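Endoglucanase (Ruminococcus champanellensis, PDB 6WQV) probably hydrolyses internal beta-1,4 linkages of cellulose and related plant polysaccharides as a broad-specificity GH5_4 endoglucanase, and binds cellotriose. Local coordinates at residues A[207-212]-A[237-242]; A[271-276]-A[314-319]. All coordinates share one frame; numbering follows the deposited sequence.

Contact 1: residues A[207-212]-A[237-242]. With GLC (alpha-D-glucopyranose), chain E.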
loop_
_atom_site.group_PDB
_atom_site.type_symbol
_atom_site.label_atom_id
_atom_site.label_comp_id
_atom_site.label_asym_id
_atom_site.label_seq_id
_atom_site.Cartn_x
_atom_site.Cartn_y
_atom_site.Cartn_z
ATOM N N CYS A 207 -11.511 9.352 2.898
ATOM C CA CYS A 207 -11.294 7.998 3.385
ATOM C C CYS A 207 -9.810 7.769 3.651
ATOM O O CYS A 207 -8.942 8.230 2.899
ATOM C CB CYS A 207 -11.823 6.972 2.385
ATOM S SG CYS A 207 -13.619 6.871 2.365
ATOM N N LEU A 208 -9.515 7.054 4.739
ATOM C CA LEU A 208 -8.153 6.806 5.179
ATOM C C LEU A 208 -7.948 5.311 5.386
ATOM O O LEU A 208 -8.865 4.592 5.787
ATOM C CB LEU A 208 -7.898 7.531 6.497
ATOM C CG LEU A 208 -8.263 9.016 6.563
ATOM C CD1 LEU A 208 -8.026 9.524 7.985
ATOM C CD2 LEU A 208 -7.490 9.817 5.547
ATOM N N MET A 209 -6.728 4.856 5.109
ATOM C CA MET A 209 -6.362 3.451 5.244
ATOM C C MET A 209 -5.328 3.296 6.352
ATOM O O MET A 209 -4.441 4.144 6.514
ATOM C CB MET A 209 -5.802 2.899 3.920
ATOM C CG MET A 209 -6.857 2.597 2.855
ATOM S SD MET A 209 -6.157 2.280 1.217
ATOM C CE MET A 209 -4.951 1.081 1.698
ATOM N N VAL A 210 -5.463 2.223 7.128
ATOM C CA VAL A 210 -4.532 1.901 8.209
ATOM C C VAL A 210 -4.186 0.418 8.171
ATOM O O VAL A 210 -5.064 -0.425 7.925
ATOM C CB VAL A 210 -5.092 2.271 9.594
ATOM C CG1 VAL A 210 -5.141 3.781 9.782
ATOM C CG2 VAL A 210 -6.477 1.645 9.815
ATOM N N PRO A 211 -2.927 0.062 8.438
ATOM C CA PRO A 211 -2.563 -1.361 8.489
ATOM C C PRO A 211 -2.645 -1.952 9.881
ATOM O O PRO A 211 -2.547 -1.227 10.874
ATOM C CB PRO A 211 -1.104 -1.353 8.029
ATOM C CG PRO A 211 -0.590 -0.063 8.652
ATOM C CD PRO A 211 -1.747 0.929 8.580
ATOM N N THR A 212 -2.801 -3.270 9.957
ATOM C CA THR A 212 -2.460 -4.009 11.155
ATOM C C THR A 212 -0.940 -4.101 11.265
ATOM O O THR A 212 -0.193 -3.630 10.394
ATOM C CB THR A 212 -3.017 -5.418 11.031
ATOM O OG1 THR A 212 -2.508 -5.962 9.808
ATOM C CG2 THR A 212 -4.544 -5.423 10.983
ATOM N N ILE A 237 -10.492 2.307 6.392
ATOM C CA ILE A 237 -10.279 1.043 5.701
ATOM C C ILE A 237 -9.006 0.402 6.238
ATOM O O ILE A 237 -7.981 1.074 6.382
ATOM C CB ILE A 237 -10.119 1.289 4.189
ATOM C CG1 ILE A 237 -11.327 2.026 3.616
ATOM C CG2 ILE A 237 -9.872 -0.021 3.443
ATOM C CD1 ILE A 237 -11.029 2.719 2.288
ATOM N N VAL A 238 -9.053 -0.897 6.482
ATOM C CA VAL A 238 -7.858 -1.641 6.873
ATOM C C VAL A 238 -7.150 -2.155 5.627
ATOM O O VAL A 238 -7.792 -2.662 4.693
ATOM C CB VAL A 238 -8.215 -2.795 7.826
ATOM C CG1 VAL A 238 -6.989 -3.669 8.086
ATOM C CG2 VAL A 238 -8.780 -2.242 9.137
ATOM N N ASP A 239 -5.824 -2.044 5.613
ATOM C CA ASP A 239 -5.000 -2.575 4.533
ATOM C C ASP A 239 -4.304 -3.846 5.006
ATOM O O ASP A 239 -3.539 -3.824 5.979
ATOM C CB ASP A 239 -3.953 -1.569 4.048
ATOM C CG ASP A 239 -3.182 -2.059 2.811
ATOM O OD1 ASP A 239 -3.343 -3.233 2.410
ATOM O OD2 ASP A 239 -2.405 -1.266 2.241
ATOM N N ILE A 240 -4.570 -4.947 4.312
ATOM C CA ILE A 240 -3.882 -6.210 4.504
ATOM C C ILE A 240 -3.089 -6.499 3.234
ATOM O O ILE A 240 -3.641 -6.431 2.129
ATOM C CB ILE A 240 -4.883 -7.346 4.772
ATOM C CG1 ILE A 240 -5.664 -7.110 6.076
ATOM C CG2 ILE A 240 -4.163 -8.685 4.767
ATOM C CD1 ILE A 240 -4.818 -6.972 7.335
ATOM N N HIS A 241 -1.805 -6.815 3.379
ATOM C CA HIS A 241 -1.032 -7.372 2.271
ATOM C C HIS A 241 -1.118 -8.892 2.373
ATOM O O HIS A 241 -0.982 -9.465 3.463
ATOM C CB HIS A 241 0.432 -6.932 2.326
ATOM C CG HIS A 241 0.627 -5.445 2.376
ATOM N ND1 HIS A 241 1.879 -4.864 2.387
ATOM C CD2 HIS A 241 -0.259 -4.427 2.448
ATOM C CE1 HIS A 241 1.751 -3.552 2.467
ATOM N NE2 HIS A 241 0.465 -3.259 2.503
ATOM N N SER A 242 -1.370 -9.559 1.244
ATOM C CA SER A 242 -1.582 -11.006 1.278
ATOM C C SER A 242 -0.964 -11.672 0.050
ATOM O O SER A 242 -1.640 -11.964 -0.941
ATOM C CB SER A 242 -3.067 -11.353 1.457
ATOM O OG SER A 242 -3.250 -12.720 1.777
HETATM C C1 GLC E . 5.646 -5.591 1.367
HETATM C C2 GLC E . 6.238 -4.242 1.004
HETATM C C3 GLC E . 6.821 -4.037 -0.328
HETATM C C4 GLC E . 7.675 -5.219 -0.723
HETATM C C5 GLC E . 6.761 -6.421 -0.756
HETATM C C6 GLC E . 7.384 -7.675 -1.347
HETATM O O1 GLC E . 4.311 -5.766 1.135
HETATM O O2 GLC E . 5.228 -3.238 1.326
HETATM O O3 GLC E . 7.650 -2.818 -0.252
HETATM O O4 GLC E . 8.280 -4.956 -1.993
HETATM O O5 GLC E . 6.339 -6.735 0.631
HETATM O O6 GLC E . 8.433 -8.112 -0.598
#

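Contact 2: residues A[271-276]-A[314-319]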
loop_
_atom_site.group_PDB
_atom_site.type_symbol
_atom_site.label_atom_id
_atom_site.label_comp_id
_atom_site.label_asym_id
_atom_site.label_seq_id
_atom_site.Cartn_x
_atom_site.Cartn_y
_atom_site.Cartn_z
ATOM N N GLN A 271 -10.933 -15.837 2.956
ATOM C CA GLN A 271 -12.075 -15.851 3.864
ATOM C C GLN A 271 -11.697 -15.324 5.242
ATOM O O GLN A 271 -12.521 -14.688 5.910
ATOM C CB GLN A 271 -12.626 -17.274 3.972
ATOM C CG GLN A 271 -13.812 -17.439 4.897
ATOM C CD GLN A 271 -14.308 -18.880 4.957
ATOM O OE1 GLN A 271 -15.400 -19.190 4.478
ATOM N NE2 GLN A 271 -13.505 -19.765 5.542
ATOM N N GLU A 272 -10.457 -15.564 5.680
ATOM C CA GLU A 272 -10.035 -15.065 6.988
ATOM C C GLU A 272 -9.985 -13.540 7.004
ATOM O O GLU A 272 -10.328 -12.914 8.016
ATOM C CB GLU A 272 -8.666 -15.635 7.357
ATOM C CG GLU A 272 -8.689 -17.086 7.780
ATOM C CD GLU A 272 -9.484 -17.306 9.045
ATOM O OE1 GLU A 272 -9.021 -16.871 10.120
ATOM O OE2 GLU A 272 -10.580 -17.903 8.963
ATOM N N ILE A 273 -9.533 -12.928 5.910
ATOM C CA ILE A 273 -9.566 -11.470 5.813
ATOM C C ILE A 273 -11.002 -10.972 5.884
ATOM O O ILE A 273 -11.312 -10.009 6.597
ATOM C CB ILE A 273 -8.853 -11.001 4.530
ATOM C CG1 ILE A 273 -7.393 -11.468 4.549
ATOM C CG2 ILE A 273 -8.954 -9.491 4.384
ATOM C CD1 ILE A 273 -6.640 -11.279 3.241
ATOM N N TYR A 274 -11.900 -11.605 5.127
ATOM C CA TYR A 274 -13.306 -11.231 5.171
ATOM C C TYR A 274 -13.869 -11.371 6.578
ATOM O O TYR A 274 -14.524 -10.455 7.095
ATOM C CB TYR A 274 -14.081 -12.115 4.194
ATOM C CG TYR A 274 -15.570 -11.926 4.252
ATOM C CD1 TYR A 274 -16.151 -10.744 3.820
ATOM C CD2 TYR A 274 -16.400 -12.927 4.733
ATOM C CE1 TYR A 274 -17.519 -10.564 3.870
ATOM C CE2 TYR A 274 -17.764 -12.761 4.781
ATOM C CZ TYR A 274 -18.320 -11.577 4.355
ATOM O OH TYR A 274 -19.685 -11.415 4.410
ATOM N N ASN A 275 -13.628 -12.519 7.214
ATOM C CA ASN A 275 -14.215 -12.769 8.523
ATOM C C ASN A 275 -13.658 -11.825 9.579
ATOM O O ASN A 275 -14.378 -11.458 10.510
ATOM C CB ASN A 275 -13.955 -14.209 8.956
ATOM C CG ASN A 275 -14.822 -15.207 8.229
ATOM O OD1 ASN A 275 -15.860 -14.858 7.669
ATOM N ND2 ASN A 275 -14.406 -16.469 8.247
ATOM N N SER A 276 -12.384 -11.440 9.458
ATOM C CA SER A 276 -11.748 -10.590 10.461
ATOM C C SER A 276 -12.238 -9.148 10.381
ATOM O O SER A 276 -12.315 -8.466 11.413
ATOM C CB SER A 276 -10.228 -10.631 10.272
ATOM O OG SER A 276 -9.699 -11.924 10.525
ATOM N N TYR A 314 -15.789 -12.195 -1.817
ATOM C CA TYR A 314 -15.858 -11.640 -0.466
ATOM C C TYR A 314 -15.896 -10.117 -0.478
ATOM O O TYR A 314 -15.733 -9.489 0.573
ATOM C CB TYR A 314 -14.685 -12.138 0.398
ATOM C CG TYR A 314 -14.764 -13.619 0.705
ATOM C CD1 TYR A 314 -15.833 -14.146 1.417
ATOM C CD2 TYR A 314 -13.776 -14.491 0.260
ATOM C CE1 TYR A 314 -15.920 -15.507 1.681
ATOM C CE2 TYR A 314 -13.855 -15.858 0.522
ATOM C CZ TYR A 314 -14.923 -16.351 1.234
ATOM O OH TYR A 314 -15.030 -17.699 1.519
ATOM N N ASN A 315 -16.090 -9.507 -1.649
ATOM C CA ASN A 315 -16.136 -8.050 -1.800
ATOM C C ASN A 315 -14.854 -7.380 -1.298
ATOM O O ASN A 315 -14.896 -6.335 -0.646
ATOM C CB ASN A 315 -17.382 -7.442 -1.148
ATOM C CG ASN A 315 -17.740 -6.072 -1.722
ATOM O OD1 ASN A 315 -17.444 -5.772 -2.879
ATOM N ND2 ASN A 315 -18.381 -5.239 -0.909
ATOM N N ILE A 316 -13.702 -7.954 -1.642
ATOM C CA ILE A 316 -12.399 -7.419 -1.252
ATOM C C ILE A 316 -11.652 -6.996 -2.513
ATOM O O ILE A 316 -11.324 -7.841 -3.354
ATOM C CB ILE A 316 -11.563 -8.431 -0.462
ATOM C CG1 ILE A 316 -12.284 -8.842 0.819
ATOM C CG2 ILE A 316 -10.206 -7.823 -0.128
ATOM C CD1 ILE A 316 -11.623 -9.982 1.549
ATOM N N ARG A 317 -11.369 -5.698 -2.628
ATOM C CA ARG A 317 -10.582 -5.197 -3.746
ATOM C C ARG A 317 -9.115 -5.548 -3.555
ATOM O O ARG A 317 -8.618 -5.647 -2.425
ATOM C CB ARG A 317 -10.683 -3.673 -3.827
ATOM C CG ARG A 317 -12.066 -3.096 -4.000
ATOM C CD ARG A 317 -12.661 -3.459 -5.340
ATOM N NE ARG A 317 -13.370 -4.724 -5.238
ATOM C CZ ARG A 317 -14.598 -4.857 -4.744
ATOM N NH1 ARG A 317 -15.266 -3.800 -4.306
ATOM N NH2 ARG A 317 -15.149 -6.057 -4.684
ATOM N N CYS A 318 -8.404 -5.708 -4.678
ATOM C CA CYS A 318 -7.009 -6.136 -4.685
ATOM C C CYS A 318 -6.143 -5.185 -5.499
ATOM O O CYS A 318 -6.584 -4.661 -6.526
ATOM C CB CYS A 318 -6.899 -7.537 -5.307
ATOM S SG CYS A 318 -7.832 -8.809 -4.420
ATOM N N ILE A 319 -4.892 -5.005 -5.059
ATOM C CA ILE A 319 -3.936 -4.091 -5.693
ATOM C C ILE A 319 -2.624 -4.839 -5.933
ATOM O O ILE A 319 -1.917 -5.189 -4.984
ATOM C CB ILE A 319 -3.703 -2.821 -4.853
ATOM C CG1 ILE A 319 -5.033 -2.190 -4.441
ATOM C CG2 ILE A 319 -2.862 -1.821 -5.634
ATOM C CD1 ILE A 319 -4.900 -0.815 -3.770
HETATM O O HOH W 1 -17.441 -18.549 2.324
#

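Contact 1: residues A[207-212]-A[237-242]
Three backbone hydrogen bonds join the parallel strands 208-211 and 236-241. I237 N donates to L208 O (2.9 Å) and V210 N to I237 O, each N lying nearly along the axis of the C=O it meets. D239 N binds V210 O from above the carbonyl plane, 43° out of it, although the N-H itself points fairly straight at the oxygen (162°). M209 CA and V238 CA make weaker CA-H...O contacts alongside, M209 CA 3.1 Å from I237 O and V238 CA with V210 O.

Apolar packing on the face bearing M209, I237 and D239 rests on M209 CG, which meets I237 CB at 3.8 Å, the two chains crossing obliquely. Bent at chi3, the methionine also lays its CE methyl against the D239 carboxylate, 3.5 Å from OD2. On the other face, V210 and V238 look outward, V210 against F192 of helix 179-197. At the end of the pair the tip of I240, CD1, comes 3.5 Å from T212 OG1, whose hydrogen bond goes to S216 O.

Inside the barrel, D239 has CG anti to the backbone N. OD1 accepts from G287 N, while OD2 lies close to E160 OE2, which would probably raise the proton affinity of the carboxylate, and makes only a long, weak ion pair with R75. H241, at the barrel mouth, joins the glycan: ND1 and O1 of the glucose lie 2.9 Å apart in a hydrogen bond, with the sugar oxygen near the ring plane.

Neighbouring parallel strands linked through helix 219-223 form one beta-alpha-beta unit of a TIM barrel, whose C-terminal strand end delivers H241 to the sugar-binding cleft.

Contact 2: residues A[271-276]-A[314-319]
Y314, the residue that follows helix 297-313, lies against helix 263-278 and makes the tightly packed part of the contact. Its CG is anti to the carbonyl carbon (chi1 -68°), which turns the ring toward Q271 and Y274. The CA of Q271 sits over one face of this ring in a CH-pi contact, 4.1 Å from the centroid and displaced toward the rim. Y274 meets the ring differently: the two planes are near parallel, 28° apart, but so far slid that the rings barely overlap. Y314 CD1 nonetheless lies over a face of the Y274 ring, 3.6 Å from Y274 CD2, and the carbonyl O of Y314 approaches Y274 CD1.

Buried but less close is the apolar part, where I316 points at the helix. Its CD1 touches I273 CG2 and Y274 N, both at 3.9 Å.

The outer side is looser and wetter. Beyond CB the extended Q271 chain runs past the phenol, and a water joins the ends, 2.7 Å from Y314 OH and 3.0 Å from Q271 OE1, to which it donates. Y314 OH is also hydrogen-bonded to Q267 NE2, one turn earlier on the helix. An alanine in place of Y314 would remove the ring and hydroxyl, and would probably loosen the seating of helix 263-278 against this turn, with loss of the CH-pi contact, the Y274 packing, the bond to Q267 and the water link.

N315, with positive phi, is the C-prime residue of the Schellman motif that ends helix 297-313. From this turn the chain enters strand 318-322, while I273 packs on V284 and I316 on I286 of strand 284-289, so the helix, through I273, and the turn both rest on that strand.

Contact 1 and contact 2 follow one another along the chain, the first complete before the second opens, and their centres lie about 11 Å apart. Both belong to the same eight-stranded TIM barrel: contact 1 pairs its fifth and sixth strands, whereas contact 2 sets the helix between the sixth and seventh against the approach to the eighth. They meet directly through I273, whose CD1 lies 3.9 Å from I240 CG2 and also packs near S242. One isoleucine of helix 263-278 thus serves both, tying the outer layer of helices to the strand that carries H241 into the glycan site, while contact 2 itself stays at the periphery.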